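Local structure of LAO/AO transport system kinase (Escherichia coli, 2P67) at residues A[84-89]-A[148-153]; A[197-202]-A[235-240]. The protein belongs to the MeaB family of P-loop GTPase-like proteins, with an alpha/beta domain built around a seven-stranded parallel sheet. All blocks are in the same frame, centred on the assembly; numbering follows the deposited sequence. Where two conformers were deposited one is given.

Contact 1: residues A[84-89]-A[148-153]; sequences GLKVAV and GYDVVI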
loop_
_atom_site.group_PDB
_atom_site.type_symbol
_atom_site.label_atom_id
_atom_site.label_comp_id
_atom_site.label_asym_id
_atom_site.label_seq_id
_atom_site.Cartn_x
_atom_site.Cartn_y
_atom_site.Cartn_z
ATOM N N GLY A 84 30.339 -0.465 -24.191
ATOM C CA GLY A 84 31.167 0.694 -23.849
ATOM C C GLY A 84 30.631 1.537 -22.695
ATOM O O GLY A 84 30.958 2.723 -22.592
ATOM N N LEU A 85 29.803 0.941 -21.827
ATOM C CA LEU A 85 29.247 1.682 -20.686
ATOM C C LEU A 85 29.999 1.368 -19.382
ATOM O O LEU A 85 30.620 0.314 -19.247
ATOM C CB LEU A 85 27.739 1.394 -20.514
ATOM C CG LEU A 85 26.806 1.746 -21.689
ATOM C CD1 LEU A 85 25.438 1.076 -21.525
ATOM C CD2 LEU A 85 26.669 3.254 -21.854
ATOM N N LYS A 86 29.922 2.301 -18.439
ATOM C CA LYS A 86 30.471 2.138 -17.102
ATOM C C LYS A 86 29.294 1.783 -16.190
ATOM O O LYS A 86 28.294 2.526 -16.143
ATOM C CB LYS A 86 31.143 3.441 -16.638
ATOM C CG LYS A 86 32.388 3.825 -17.479
ATOM C CD LYS A 86 32.869 5.255 -17.174
ATOM C CE LYS A 86 31.967 6.319 -17.828
ATOM N NZ LYS A 86 32.401 7.727 -17.529
ATOM N N VAL A 87 29.400 0.649 -15.494
ATOM C CA VAL A 87 28.313 0.168 -14.629
ATOM C C VAL A 87 28.769 -0.076 -13.187
ATOM O O VAL A 87 29.803 -0.713 -12.942
ATOM C CB VAL A 87 27.585 -1.093 -15.226
ATOM C CG1 VAL A 87 28.529 -2.275 -15.347
ATOM C CG2 VAL A 87 26.346 -1.470 -14.410
ATOM N N ALA A 88 27.984 0.444 -12.247
ATOM C CA ALA A 88 28.225 0.277 -10.813
ATOM C C ALA A 88 27.119 -0.621 -10.276
ATOM O O ALA A 88 25.961 -0.532 -10.735
ATOM C CB ALA A 88 28.190 1.627 -10.094
ATOM N N VAL A 89 27.482 -1.480 -9.325
ATOM C CA VAL A 89 26.524 -2.386 -8.673
ATOM C C VAL A 89 26.549 -2.139 -7.156
ATOM O O VAL A 89 27.614 -2.235 -6.520
ATOM C CB VAL A 89 26.831 -3.861 -8.999
ATOM C CG1 VAL A 89 25.834 -4.793 -8.288
ATOM C CG2 VAL A 89 26.727 -4.093 -10.495
ATOM N N GLY A 148 30.293 9.511 -12.717
ATOM C CA GLY A 148 30.116 9.408 -14.156
ATOM C C GLY A 148 29.708 8.039 -14.656
ATOM O O GLY A 148 29.834 7.759 -15.849
ATOM N N TYR A 149 29.241 7.161 -13.757
ATOM C CA TYR A 149 28.713 5.873 -14.190
ATOM C C TYR A 149 27.487 6.055 -15.100
ATOM O O TYR A 149 26.669 6.928 -14.872
ATOM C CB TYR A 149 28.459 4.931 -12.978
ATOM C CG TYR A 149 29.791 4.444 -12.487
ATOM C CD1 TYR A 149 30.334 3.265 -12.985
ATOM C CD2 TYR A 149 30.557 5.210 -11.612
ATOM C CE1 TYR A 149 31.584 2.829 -12.606
ATOM C CE2 TYR A 149 31.838 4.786 -11.228
ATOM C CZ TYR A 149 32.331 3.588 -11.731
ATOM O OH TYR A 149 33.583 3.131 -11.403
ATOM N N ASP A 150 27.393 5.230 -16.138
ATOM C CA ASP A 150 26.301 5.281 -17.089
ATOM C C ASP A 150 25.055 4.590 -16.552
ATOM O O ASP A 150 23.917 5.047 -16.784
ATOM C CB ASP A 150 26.724 4.618 -18.385
ATOM C CG ASP A 150 27.821 5.397 -19.098
ATOM O OD1 ASP A 150 27.554 6.526 -19.551
ATOM O OD2 ASP A 150 28.943 4.894 -19.159
ATOM N N VAL A 151 25.291 3.493 -15.831
ATOM C CA VAL A 151 24.220 2.671 -15.270
ATOM C C VAL A 151 24.627 2.323 -13.844
ATOM O O VAL A 151 25.767 1.896 -13.612
ATOM C CB VAL A 151 24.064 1.345 -16.050
ATOM C CG1 VAL A 151 22.954 0.455 -15.422
ATOM C CG2 VAL A 151 23.755 1.621 -17.529
ATOM N N VAL A 152 23.720 2.546 -12.903
ATOM C CA VAL A 152 23.885 2.061 -11.529
ATOM C C VAL A 152 22.791 1.052 -11.235
ATOM O O VAL A 152 21.604 1.354 -11.423
ATOM C CB VAL A 152 23.765 3.185 -10.466
ATOM C CG1 VAL A 152 24.172 2.647 -9.083
ATOM C CG2 VAL A 152 24.619 4.378 -10.845
ATOM N N ILE A 153 23.195 -0.123 -10.759
ATOM C CA ILE A 153 22.270 -1.210 -10.441
ATOM C C ILE A 153 22.254 -1.431 -8.946
ATOM O O ILE A 153 23.306 -1.702 -8.346
ATOM C CB ILE A 153 22.699 -2.523 -11.123
ATOM C CG1 ILE A 153 22.779 -2.335 -12.646
ATOM C CG2 ILE A 153 21.717 -3.665 -10.778
ATOM C CD1 ILE A 153 23.296 -3.559 -13.384
#

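Contact 2: residues A[197-202]-A[235-240]; sequences DLIVIN and PRVLTC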
loop_
_atom_site.group_PDB
_atom_site.type_symbol
_atom_site.label_atom_id
_atom_site.label_comp_id
_atom_site.label_asym_id
_atom_site.label_seq_id
_atom_site.Cartn_x
_atom_site.Cartn_y
_atom_site.Cartn_z
ATOM N N ASP A 197 8.575 -3.612 -13.499
ATOM C CA ASP A 197 8.622 -3.076 -14.876
ATOM C C ASP A 197 8.946 -4.184 -15.876
ATOM O O ASP A 197 8.428 -4.193 -17.016
ATOM C CB ASP A 197 9.620 -1.916 -14.994
ATOM C CG ASP A 197 9.224 -0.733 -14.120
ATOM O OD1 ASP A 197 8.006 -0.430 -14.045
ATOM O OD2 ASP A 197 10.116 -0.141 -13.479
ATOM N N LEU A 198 9.843 -5.077 -15.445
ATOM C CA LEU A 198 10.202 -6.286 -16.195
ATOM C C LEU A 198 10.300 -7.475 -15.239
ATOM O O LEU A 198 10.767 -7.327 -14.113
ATOM C CB LEU A 198 11.543 -6.090 -16.937
ATOM C CG LEU A 198 11.485 -5.095 -18.100
ATOM C CD1 LEU A 198 12.870 -4.556 -18.486
ATOM C CD2 LEU A 198 10.786 -5.726 -19.301
ATOM N N ILE A 199 9.837 -8.649 -15.680
ATOM C CA ILE A 199 10.046 -9.890 -14.960
ATOM C C ILE A 199 10.911 -10.769 -15.853
ATOM O O ILE A 199 10.682 -10.835 -17.074
ATOM C CB ILE A 199 8.727 -10.666 -14.667
ATOM C CG1 ILE A 199 7.766 -9.804 -13.834
ATOM C CG2 ILE A 199 9.026 -12.007 -13.962
ATOM C CD1 ILE A 199 8.048 -9.742 -12.371
ATOM N N VAL A 200 11.909 -11.411 -15.258
ATOM C CA VAL A 200 12.826 -12.257 -16.015
ATOM C C VAL A 200 12.861 -13.653 -15.378
ATOM O O VAL A 200 13.016 -13.782 -14.164
ATOM C CB VAL A 200 14.258 -11.663 -16.074
ATOM C CG1 VAL A 200 15.222 -12.689 -16.688
ATOM C CG2 VAL A 200 14.299 -10.325 -16.880
ATOM N N ILE A 201 12.701 -14.693 -16.199
ATOM C CA ILE A 201 12.798 -16.068 -15.713
ATOM C C ILE A 201 14.148 -16.590 -16.190
ATOM O O ILE A 201 14.354 -16.788 -17.392
ATOM C CB ILE A 201 11.641 -16.988 -16.241
ATOM C CG1 ILE A 201 10.251 -16.302 -16.166
ATOM C CG2 ILE A 201 11.666 -18.367 -15.540
ATOM C CD1 ILE A 201 9.686 -16.035 -14.736
ATOM N N ASN A 202 15.087 -16.755 -15.261
ATOM C CA ASN A 202 16.446 -17.205 -15.619
ATOM C C ASN A 202 16.473 -18.742 -15.681
ATOM O O ASN A 202 15.524 -19.404 -15.250
ATOM C CB ASN A 202 17.472 -16.650 -14.608
ATOM C CG ASN A 202 18.935 -16.682 -15.110
ATOM O OD1 ASN A 202 19.236 -16.880 -16.304
ATOM N ND2 ASN A 202 19.861 -16.465 -14.166
ATOM N N PRO A 235 4.056 -3.925 -18.779
ATOM C CA PRO A 235 5.192 -4.719 -18.272
ATOM C C PRO A 235 5.472 -5.941 -19.147
ATOM O O PRO A 235 4.531 -6.560 -19.674
ATOM C CB PRO A 235 4.725 -5.156 -16.877
ATOM C CG PRO A 235 3.766 -4.061 -16.449
ATOM C CD PRO A 235 3.050 -3.667 -17.731
ATOM N N ARG A 236 6.748 -6.288 -19.306
ATOM C CA ARG A 236 7.139 -7.419 -20.156
ATOM C C ARG A 236 7.746 -8.516 -19.320
ATOM O O ARG A 236 8.364 -8.246 -18.280
ATOM C CB ARG A 236 8.156 -6.994 -21.214
ATOM C CG ARG A 236 7.655 -5.914 -22.153
ATOM C CD ARG A 236 8.710 -5.576 -23.205
ATOM N NE ARG A 236 8.259 -4.461 -24.027
ATOM C CZ ARG A 236 8.989 -3.868 -24.964
ATOM N NH1 ARG A 236 10.205 -4.330 -25.250
ATOM N NH2 ARG A 236 8.489 -2.826 -25.624
ATOM N N VAL A 237 7.562 -9.754 -19.772
ATOM C CA VAL A 237 8.091 -10.917 -19.090
ATOM C C VAL A 237 8.959 -11.661 -20.103
ATOM O O VAL A 237 8.457 -12.112 -21.153
ATOM C CB VAL A 237 6.970 -11.842 -18.553
ATOM C CG1 VAL A 237 7.560 -12.989 -17.726
ATOM C CG2 VAL A 237 5.969 -11.038 -17.710
ATOM N N LEU A 238 10.245 -11.763 -19.784
ATOM C CA LEU A 238 11.224 -12.371 -20.684
ATOM C C LEU A 238 11.909 -13.555 -20.012
ATOM O O LEU A 238 11.857 -13.694 -18.806
ATOM C CB LEU A 238 12.259 -11.337 -21.142
ATOM C CG LEU A 238 11.724 -10.090 -21.861
ATOM C CD1 LEU A 238 12.851 -9.214 -22.373
ATOM C CD2 LEU A 238 10.798 -10.475 -23.003
ATOM N N THR A 239 12.525 -14.422 -20.810
ATOM C CA THR A 239 13.319 -15.510 -20.260
ATOM C C THR A 239 14.744 -15.396 -20.796
ATOM O O THR A 239 14.986 -14.783 -21.855
ATOM C CB THR A 239 12.775 -16.905 -20.650
ATOM O OG1 THR A 239 13.009 -17.108 -22.051
ATOM C CG2 THR A 239 11.257 -17.067 -20.298
ATOM N N CYS A 240 15.682 -16.001 -20.068
ATOM C CA CYS A 240 17.087 -15.991 -20.473
ATOM C C CYS A 240 17.817 -17.196 -19.918
ATOM O O CYS A 240 17.298 -17.906 -19.064
ATOM C CB CYS A 240 17.791 -14.691 -20.048
ATOM S SG CYS A 240 17.909 -14.401 -18.266
#

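Contact 1: residues A[84-89]-A[148-153]
V87, A88 and V89 meet V151, V152 and I153 in three successive parallel bridges, with paired CA atoms close to 4.8 Å apart. This is the tightly packed end. A88 is gripped through both backbone polar atoms: its N donates to V151 O at 3.0 Å, and its O receives I153 N at 2.8 Å. The side chains of V87, V89, V151 and I153 share one face, where L80, I81 and F76 of helix 69-82 add to the packing; A88 and V152 turn the other way, onto C144 of helix 133-146. On that second face the methyl of A88 lies over the Y149 ring, its CB 4.2 Å from the ring centroid and 24° off the normal, a CH-pi contact displaced toward the rim.

Before the bridges, the packing gives way to a polar, partly exposed end, where the strands begin. K86 O takes two donors, D150 N at 2.9 Å and V151 N at 3.2 Å. D150 returns a bond through its side chain, since OD2 accepts K86 N at 2.9 Å with its anti lone pair, while L85 CD2 lies against the carboxylate carbon. Bent at chi3 (-76°), the exposed K86 chain brings NZ to G148 O, 3.1 Å away and above the carbonyl plane. Its charge may help keep the nearby D150 carboxylate ionised, although their charged atoms do not touch. G84 and G148 each close off the preceding helix with a Schellman motif, and the chain then runs into neighbouring parallel strands, as in the three-layer alpha/beta sandwich of P-loop NTPases.

Contact 2: residues A[197-202]-A[235-240]
I199 and V237 sit at the middle of a parallel pairing in which backbone hydrogen bonds form the framework. I199 N donates to R236 O at 3.0 Å, and I199 O accepts L238 N at 2.9 Å; the pattern then repeats two residues on, with I201 N to L238 O at 2.9 Å and C240 N to I201 O at 3.1 Å. All four are close to straight, the last least so at 157°. Between them run CA-H...O contacts, for example from V237 CA to I199 O.

Apolar contacts divide by face. I199 and V237 run alongside each other from the same face, I199 CB 4.0 Å from V237 CG1, and L223 of helix 209-225 touches both. That helix joins the two strands, making a beta-alpha-beta unit, and strand 236-239 is the outermost strand at this side of the sheet within the chain. On the other face V200 CG1, anti to the backbone N (chi1 171°), meets C240 SG at 3.6 Å, and in one conformer L198 CD2 reaches R236 CB at 3.5 Å; I251 of helix 248-264 packs on V200 and C240.

Polar side chains look mainly beyond the pair. N202 OD1 comes 3.4 Å from C240 SG, but its hydrogen bond is with A242 N, while ND2 makes a weak bond to T71 OG1. N202 begins an Asn-Lys-Asp-Asp sequence, consistent with the NKxD motif of GTPases, and its bond to A242 ties that loop to the one following strand 236-239. T239 OG1 bonds to D204 OD2. At the opposite end, D197 OD2 accepts F173 N of strand 172-177, OD1 forms a salt bridge with K229, and the extended R236 chain carries its guanidinium away from strand 198-201 to a salt bridge with D257.

In the fold
Both contacts join neighbouring parallel strands of the same sheet and are largely buried, but their centres are 21 Å apart. Contact 1 pairs two strands with further neighbours on both sides yet has the exposed K86 at its beginning; contact 2 includes the outermost strand 236-239, but none of its touching residues is fully exposed. In contact 2 one helix links the strands, while in contact 1 the intervening chain includes strand 119-124, laid on the outer side of 87-92. Polar chemistry in contact 1 gathers where the strands begin and binds the two segments to each other; in contact 2 side-chain polar bonds go mostly beyond the pair, to adjoining loops, strand 172-177 and helix 248-264.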